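Long-range contacts in rhodopsin (Todarodes pacificus, PDB 2Z73), which detects dim light for vision, as retinal isomerization from 11-cis to all-trans activates a G-protein pathway to phospholipase C: residues I54-L58 against I326-F330; F118-M124 against F158-S163. Residues are numbered along the deposited sequence.

Contact 2 lies within the seven-helix bundle of a rhodopsin-family receptor; contact 1 joins the bundle's first helix to a cytoplasmic one. Contact 1 pairs helix 31-61, the first transmembrane helix, with helix 320-329, the amphipathic helix that follows the seventh. Contact 2 joins helices 104-138 and 149-167, the third and fourth transmembrane helices. Along the chain both segments of contact 2 fall between those of contact 1. The segments of contact 2 are 34 residues apart, against 268 for contact 1. Their centres lie 25 Å apart and their nearest atoms about 9 Å, so they do not touch. Contact 2 is buried beside the retinal; contact 1 is partly buried at the cytoplasmic end.

Contact 1: residues I54-L58 against I326-F330; sequences IVIYL and ISQTF
This contact joins the first transmembrane helix to helix 320-329, the amphipathic helix (helix 8 of rhodopsin-family receptors) after the seventh transmembrane helix. Segment I54-L58 is helical throughout, within helix 31-61. I326-F330 begins in helix 320-329, and F330 is non-helical, with phi/psi of -130/47. The backbones stay well apart, the nearest CA atoms being those of L58 and I326 at 7.7 Å. The two segments bury 243 Å² in all, with no hydrogen bond between them.

Within the segments, L58 N hydrogen-bonds to I54 O at 2.7 Å, F330 N to I326 O at 2.7 Å and T329 N to I326 O at 2.9 Å. T329 OG1 makes a weak hydrogen bond to A325 O.

The apolar contacts centre on L58 and F330. I54, Y57 and L58 all point their CA-to-CB bonds toward segment 326-330. L58 has off-well chi1 of -103° and chi2 of 34°, and its CD2 meets I326 CG1 at 3.6 Å. I326 points sideways in the mt rotamer. The CA-to-CB bond of F330 (chi1 m) points toward 54-58, and I54 CG2 lies 4.4 Å from F330 CD2.

The aromatic pair is Y57 (chi1 t) with F330. Their centroids are 6.0 Å apart and their planes meet at 57°, an oblique arrangement. Y57 CD1 approaches F330 CE2 to 3.8 Å, at the edge of the F330 ring.

V55 and I56 turn to helix 70-87. Docosane lies about 4 Å from the I326 side chain, consistent with a lipid-facing site. L58 CD1 lies 4.1 Å from F330 CE2 and 3.4 Å from T329 OG1, a van der Waals contact.

Contact 2: residues F118-M124 against F158-S163; sequences FGFMSIM and FVWLWS. With RET (retinal), chain D.
The retinal pocket borders this buried packing of the third transmembrane helix on the fourth. The helical segments come within 8.8 Å axis to axis, at 144°, roughly antiparallel. The M121 and S163 CA atoms are 5.2 Å apart, the M124 and V159 CA atoms 6.1 Å.

The CA approach is closest at S163, consistent with its small side chain. Its OG (chi1 m) hydrogen-bonds to V159 O at 2.8 Å and lies 3.1 Å from M121 CA. M121 (chi1 t, chi2 t) puts CG 3.5 Å from V159 CG1. Its SD sits over the W160 five-membered ring, 3.8 Å from the centroid, a Met-aromatic contact. The F118 edge meets the W160 face in an offset edge-to-face pair, six-membered ring centroids 5.9 Å apart and planes at 89°. W160 NE1 hydrogen-bonds to N75 OD1.

M124 (chi1 t, chi2 p, chi3 p) makes a CH-pi contact: CE lies 3.5 Å from the W162 five-membered ring centroid. M124 SD is 3.9 Å from F158 CE2.

F120 CE2 lies 3.5 Å from RET C7, and G119 C is 3.8 Å from RET C18. The third helix thus lines the retinal pocket and packs on the fourth in the rhodopsin-family seven-helix bundle.

Contact 1: residues I54-L58 against I326-F330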
loop_
_atom_site.group_PDB
_atom_site.type_symbol
_atom_site.label_atom_id
_atom_site.label_comp_id
_atom_site.label_asym_id
_atom_site.label_seq_id
_atom_site.Cartn_x
_atom_site.Cartn_y
_atom_site.Cartn_z
ATOM N N ILE A 54 -1.881 14.868 -1.919
ATOM C CA ILE A 54 -1.863 15.324 -3.291
ATOM C C ILE A 54 -2.607 14.383 -4.229
ATOM O O ILE A 54 -3.371 14.832 -5.078
ATOM C CB ILE A 54 -0.431 15.482 -3.803
ATOM C CG1 ILE A 54 0.312 16.494 -2.935
ATOM C CG2 ILE A 54 -0.449 15.914 -5.253
ATOM C CD1 ILE A 54 1.704 16.814 -3.426
ATOM N N VAL A 55 -2.384 13.081 -4.090
ATOM C CA VAL A 55 -3.067 12.144 -4.959
ATOM C C VAL A 55 -4.561 12.225 -4.693
ATOM O O VAL A 55 -5.355 12.339 -5.630
ATOM C CB VAL A 55 -2.525 10.669 -4.800
ATOM C CG1 VAL A 55 -2.072 10.423 -3.387
ATOM C CG2 VAL A 55 -3.597 9.658 -5.202
ATOM N N ILE A 56 -4.954 12.212 -3.428
ATOM C CA ILE A 56 -6.371 12.321 -3.108
ATOM C C ILE A 56 -6.966 13.627 -3.652
ATOM O O ILE A 56 -8.052 13.627 -4.232
ATOM C CB ILE A 56 -6.625 12.287 -1.596
ATOM C CG1 ILE A 56 -6.197 10.935 -1.015
ATOM C CG2 ILE A 56 -8.107 12.561 -1.322
ATOM C CD1 ILE A 56 -6.429 10.823 0.482
ATOM N N TYR A 57 -6.253 14.734 -3.457
ATOM C CA TYR A 57 -6.718 16.035 -3.928
ATOM C C TYR A 57 -6.846 16.023 -5.440
ATOM O O TYR A 57 -7.935 16.227 -5.971
ATOM C CB TYR A 57 -5.748 17.143 -3.488
ATOM C CG TYR A 57 -6.106 18.537 -3.977
ATOM C CD1 TYR A 57 -5.336 19.172 -4.951
ATOM C CD2 TYR A 57 -7.213 19.217 -3.467
ATOM C CE1 TYR A 57 -5.656 20.439 -5.402
ATOM C CE2 TYR A 57 -7.543 20.483 -3.918
ATOM C CZ TYR A 57 -6.760 21.089 -4.885
ATOM O OH TYR A 57 -7.077 22.350 -5.344
ATOM N N LEU A 58 -5.735 15.765 -6.128
ATOM C CA LEU A 58 -5.722 15.726 -7.588
ATOM C C LEU A 58 -6.691 14.708 -8.210
ATOM O O LEU A 58 -7.411 15.037 -9.153
ATOM C CB LEU A 58 -4.298 15.461 -8.090
ATOM C CG LEU A 58 -3.518 16.661 -8.639
ATOM C CD1 LEU A 58 -3.884 17.933 -7.894
ATOM C CD2 LEU A 58 -2.026 16.389 -8.539
ATOM N N ILE A 326 -0.231 17.412 -11.967
ATOM C CA ILE A 326 0.743 18.027 -11.075
ATOM C C ILE A 326 1.343 19.260 -11.733
ATOM O O ILE A 326 1.377 20.335 -11.140
ATOM C CB ILE A 326 1.879 17.031 -10.684
ATOM C CG1 ILE A 326 1.297 15.863 -9.888
ATOM C CG2 ILE A 326 2.928 17.732 -9.820
ATOM C CD1 ILE A 326 2.341 14.920 -9.347
ATOM N N SER A 327 1.800 19.103 -12.969
ATOM C CA SER A 327 2.413 20.211 -13.703
ATOM C C SER A 327 1.485 21.418 -13.766
ATOM O O SER A 327 1.940 22.563 -13.823
ATOM C CB SER A 327 2.770 19.765 -15.123
ATOM O OG SER A 327 1.606 19.530 -15.895
ATOM N N GLN A 328 0.184 21.144 -13.745
ATOM C CA GLN A 328 -0.848 22.177 -13.808
ATOM C C GLN A 328 -1.270 22.740 -12.451
ATOM O O GLN A 328 -1.945 23.760 -12.402
ATOM C CB GLN A 328 -2.094 21.629 -14.514
ATOM C CG GLN A 328 -1.959 21.446 -16.018
ATOM C CD GLN A 328 -2.946 20.434 -16.576
ATOM O OE1 GLN A 328 -3.393 20.558 -17.710
ATOM N NE2 GLN A 328 -3.273 19.413 -15.785
ATOM N N THR A 329 -0.894 22.093 -11.350
ATOM C CA THR A 329 -1.303 22.601 -10.043
ATOM C C THR A 329 -0.167 22.786 -9.022
ATOM O O THR A 329 -0.127 23.786 -8.310
ATOM C CB THR A 329 -2.410 21.702 -9.444
ATOM O OG1 THR A 329 -1.836 20.510 -8.903
ATOM C CG2 THR A 329 -3.395 21.303 -10.523
ATOM N N PHE A 330 0.749 21.828 -8.944
ATOM C CA PHE A 330 1.876 21.911 -8.018
ATOM C C PHE A 330 3.164 21.615 -8.789
ATOM O O PHE A 330 4.026 20.858 -8.337
ATOM C CB PHE A 330 1.696 20.901 -6.875
ATOM C CG PHE A 330 0.455 21.126 -6.062
ATOM C CD1 PHE A 330 0.341 22.241 -5.237
ATOM C CD2 PHE A 330 -0.615 20.244 -6.151
ATOM C CE1 PHE A 330 -0.827 22.476 -4.511
ATOM C CE2 PHE A 330 -1.788 20.469 -5.431
ATOM C CZ PHE A 330 -1.894 21.591 -4.609
#

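Contact 2: residues F118-M124 against F158-S163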
loop_
_atom_site.group_PDB
_atom_site.type_symbol
_atom_site.label_atom_id
_atom_site.label_comp_id
_atom_site.label_asym_id
_atom_site.label_seq_id
_atom_site.Cartn_x
_atom_site.Cartn_y
_atom_site.Cartn_z
ATOM N N PHE A 118 -4.794 -0.482 8.044
ATOM C CA PHE A 118 -4.476 0.143 6.758
ATOM C C PHE A 118 -3.369 -0.551 5.994
ATOM O O PHE A 118 -3.169 -0.298 4.813
ATOM C CB PHE A 118 -4.160 1.629 6.942
ATOM C CG PHE A 118 -5.366 2.438 7.290
ATOM C CD1 PHE A 118 -5.579 2.881 8.593
ATOM C CD2 PHE A 118 -6.340 2.672 6.332
ATOM C CE1 PHE A 118 -6.750 3.541 8.938
ATOM C CE2 PHE A 118 -7.522 3.331 6.661
ATOM C CZ PHE A 118 -7.728 3.768 7.975
ATOM N N GLY A 119 -2.644 -1.424 6.680
ATOM C CA GLY A 119 -1.601 -2.184 6.022
ATOM C C GLY A 119 -2.345 -3.264 5.257
ATOM O O GLY A 119 -2.013 -3.583 4.116
ATOM N N PHE A 120 -3.378 -3.819 5.889
ATOM C CA PHE A 120 -4.179 -4.852 5.240
ATOM C C PHE A 120 -4.985 -4.219 4.114
ATOM O O PHE A 120 -5.268 -4.856 3.106
ATOM C CB PHE A 120 -5.147 -5.514 6.238
ATOM C CG PHE A 120 -4.478 -6.361 7.288
ATOM C CD1 PHE A 120 -4.998 -6.414 8.576
ATOM C CD2 PHE A 120 -3.345 -7.115 6.988
ATOM C CE1 PHE A 120 -4.402 -7.206 9.571
ATOM C CE2 PHE A 120 -2.735 -7.912 7.966
ATOM C CZ PHE A 120 -3.270 -7.958 9.269
ATOM N N MET A 121 -5.346 -2.953 4.297
ATOM C CA MET A 121 -6.142 -2.227 3.312
ATOM C C MET A 121 -5.357 -1.851 2.070
ATOM O O MET A 121 -5.891 -1.906 0.968
ATOM C CB MET A 121 -6.749 -0.971 3.926
ATOM C CG MET A 121 -7.898 -0.400 3.108
ATOM S SD MET A 121 -8.961 0.749 4.045
ATOM C CE MET A 121 -8.448 2.294 3.388
ATOM N N SER A 122 -4.095 -1.478 2.227
ATOM C CA SER A 122 -3.321 -1.117 1.058
ATOM C C SER A 122 -3.124 -2.269 0.061
ATOM O O SER A 122 -3.207 -2.057 -1.151
ATOM C CB SER A 122 -1.986 -0.507 1.477
ATOM O OG SER A 122 -2.194 0.813 1.947
ATOM N N ILE A 123 -2.881 -3.484 0.549
ATOM C CA ILE A 123 -2.713 -4.627 -0.355
ATOM C C ILE A 123 -4.046 -5.090 -0.922
ATOM O O ILE A 123 -4.139 -5.429 -2.101
ATOM C CB ILE A 123 -2.078 -5.848 0.326
ATOM C CG1 ILE A 123 -2.013 -5.628 1.837
ATOM C CG2 ILE A 123 -0.724 -6.142 -0.298
ATOM C CD1 ILE A 123 -1.640 -6.861 2.616
ATOM N N MET A 124 -5.082 -5.116 -0.091
ATOM C CA MET A 124 -6.385 -5.557 -0.580
ATOM C C MET A 124 -6.916 -4.560 -1.614
ATOM O O MET A 124 -7.609 -4.944 -2.566
ATOM C CB MET A 124 -7.379 -5.708 0.569
ATOM C CG MET A 124 -8.637 -6.441 0.166
ATOM S SD MET A 124 -8.289 -7.961 -0.761
ATOM C CE MET A 124 -8.028 -9.130 0.541
ATOM N N PHE A 158 -15.906 -3.985 0.586
ATOM C CA PHE A 158 -15.367 -5.289 0.951
ATOM C C PHE A 158 -13.995 -5.043 1.573
ATOM O O PHE A 158 -13.656 -5.606 2.618
ATOM C CB PHE A 158 -15.204 -6.193 -0.270
ATOM C CG PHE A 158 -14.254 -7.338 -0.044
ATOM C CD1 PHE A 158 -14.540 -8.323 0.899
ATOM C CD2 PHE A 158 -13.051 -7.410 -0.741
ATOM C CE1 PHE A 158 -13.635 -9.366 1.150
ATOM C CE2 PHE A 158 -12.141 -8.448 -0.496
ATOM C CZ PHE A 158 -12.437 -9.425 0.452
ATOM N N VAL A 159 -13.212 -4.198 0.910
ATOM C CA VAL A 159 -11.882 -3.862 1.381
ATOM C C VAL A 159 -11.921 -3.378 2.826
ATOM O O VAL A 159 -11.180 -3.869 3.673
ATOM C CB VAL A 159 -11.246 -2.742 0.542
ATOM C CG1 VAL A 159 -9.847 -2.453 1.065
ATOM C CG2 VAL A 159 -11.224 -3.128 -0.940
ATOM N N TRP A 160 -12.781 -2.403 3.107
ATOM C CA TRP A 160 -12.870 -1.876 4.456
ATOM C C TRP A 160 -13.279 -2.944 5.455
ATOM O O TRP A 160 -12.628 -3.117 6.478
ATOM C CB TRP A 160 -13.824 -0.675 4.513
ATOM C CG TRP A 160 -13.176 0.630 4.100
ATOM C CD1 TRP A 160 -12.962 1.077 2.829
ATOM C CD2 TRP A 160 -12.633 1.634 4.973
ATOM N NE1 TRP A 160 -12.322 2.298 2.852
ATOM C CE2 TRP A 160 -12.109 2.661 4.155
ATOM C CE3 TRP A 160 -12.539 1.766 6.368
ATOM C CZ2 TRP A 160 -11.502 3.804 4.685
ATOM C CZ3 TRP A 160 -11.935 2.905 6.894
ATOM C CH2 TRP A 160 -11.425 3.908 6.051
ATOM N N LEU A 161 -14.348 -3.673 5.166
ATOM C CA LEU A 161 -14.788 -4.723 6.077
ATOM C C LEU A 161 -13.661 -5.715 6.310
ATOM O O LEU A 161 -13.313 -6.031 7.452
ATOM C CB LEU A 161 -16.012 -5.445 5.519
ATOM C CG LEU A 161 -17.339 -4.872 6.002
ATOM C CD1 LEU A 161 -17.330 -4.845 7.528
ATOM C CD2 LEU A 161 -17.539 -3.467 5.459
ATOM N N TRP A 162 -13.087 -6.206 5.220
ATOM C CA TRP A 162 -11.989 -7.154 5.294
ATOM C C TRP A 162 -10.882 -6.622 6.209
ATOM O O TRP A 162 -10.545 -7.244 7.216
ATOM C CB TRP A 162 -11.449 -7.397 3.884
ATOM C CG TRP A 162 -10.386 -8.434 3.791
ATOM C CD1 TRP A 162 -9.040 -8.228 3.808
ATOM C CD2 TRP A 162 -10.577 -9.844 3.647
ATOM N NE1 TRP A 162 -8.376 -9.426 3.679
ATOM C CE2 TRP A 162 -9.298 -10.435 3.579
ATOM C CE3 TRP A 162 -11.708 -10.668 3.567
ATOM C CZ2 TRP A 162 -9.116 -11.816 3.436
ATOM C CZ3 TRP A 162 -11.527 -12.041 3.424
ATOM C CH2 TRP A 162 -10.238 -12.599 3.360
ATOM N N SER A 163 -10.338 -5.456 5.863
ATOM C CA SER A 163 -9.263 -4.828 6.633
ATOM C C SER A 163 -9.551 -4.698 8.127
ATOM O O SER A 163 -8.710 -5.025 8.958
ATOM C CB SER A 163 -8.956 -3.450 6.071
ATOM O OG SER A 163 -8.574 -3.540 4.718
HETATM C C1 RET D . 1.894 -8.953 8.372
HETATM C C2 RET D . 2.565 -9.409 7.045
HETATM C C3 RET D . 2.882 -8.301 6.054
HETATM C C4 RET D . 1.674 -7.391 5.774
HETATM C C5 RET D . 0.965 -6.934 7.050
HETATM C C6 RET D . 1.053 -7.620 8.235
HETATM C C7 RET D . 0.355 -7.147 9.503
HETATM C C8 RET D . 0.740 -6.027 10.256
HETATM C C9 RET D . 0.154 -5.389 11.444
HETATM C C10 RET D . 0.830 -4.304 11.843
HETATM C C11 RET D . 0.573 -3.355 12.905
HETATM C C12 RET D . 1.318 -2.263 13.254
HETATM C C13 RET D . 2.658 -1.703 12.828
HETATM C C14 RET D . 3.088 -0.504 13.327
HETATM C C15 RET D . 4.381 0.098 12.978
HETATM C C16 RET D . 1.018 -10.087 8.903
HETATM C C17 RET D . 3.062 -8.805 9.401
HETATM C C18 RET D . 0.202 -5.662 6.785
HETATM C C19 RET D . -1.113 -5.936 12.071
HETATM C C20 RET D . 3.481 -2.548 11.830
#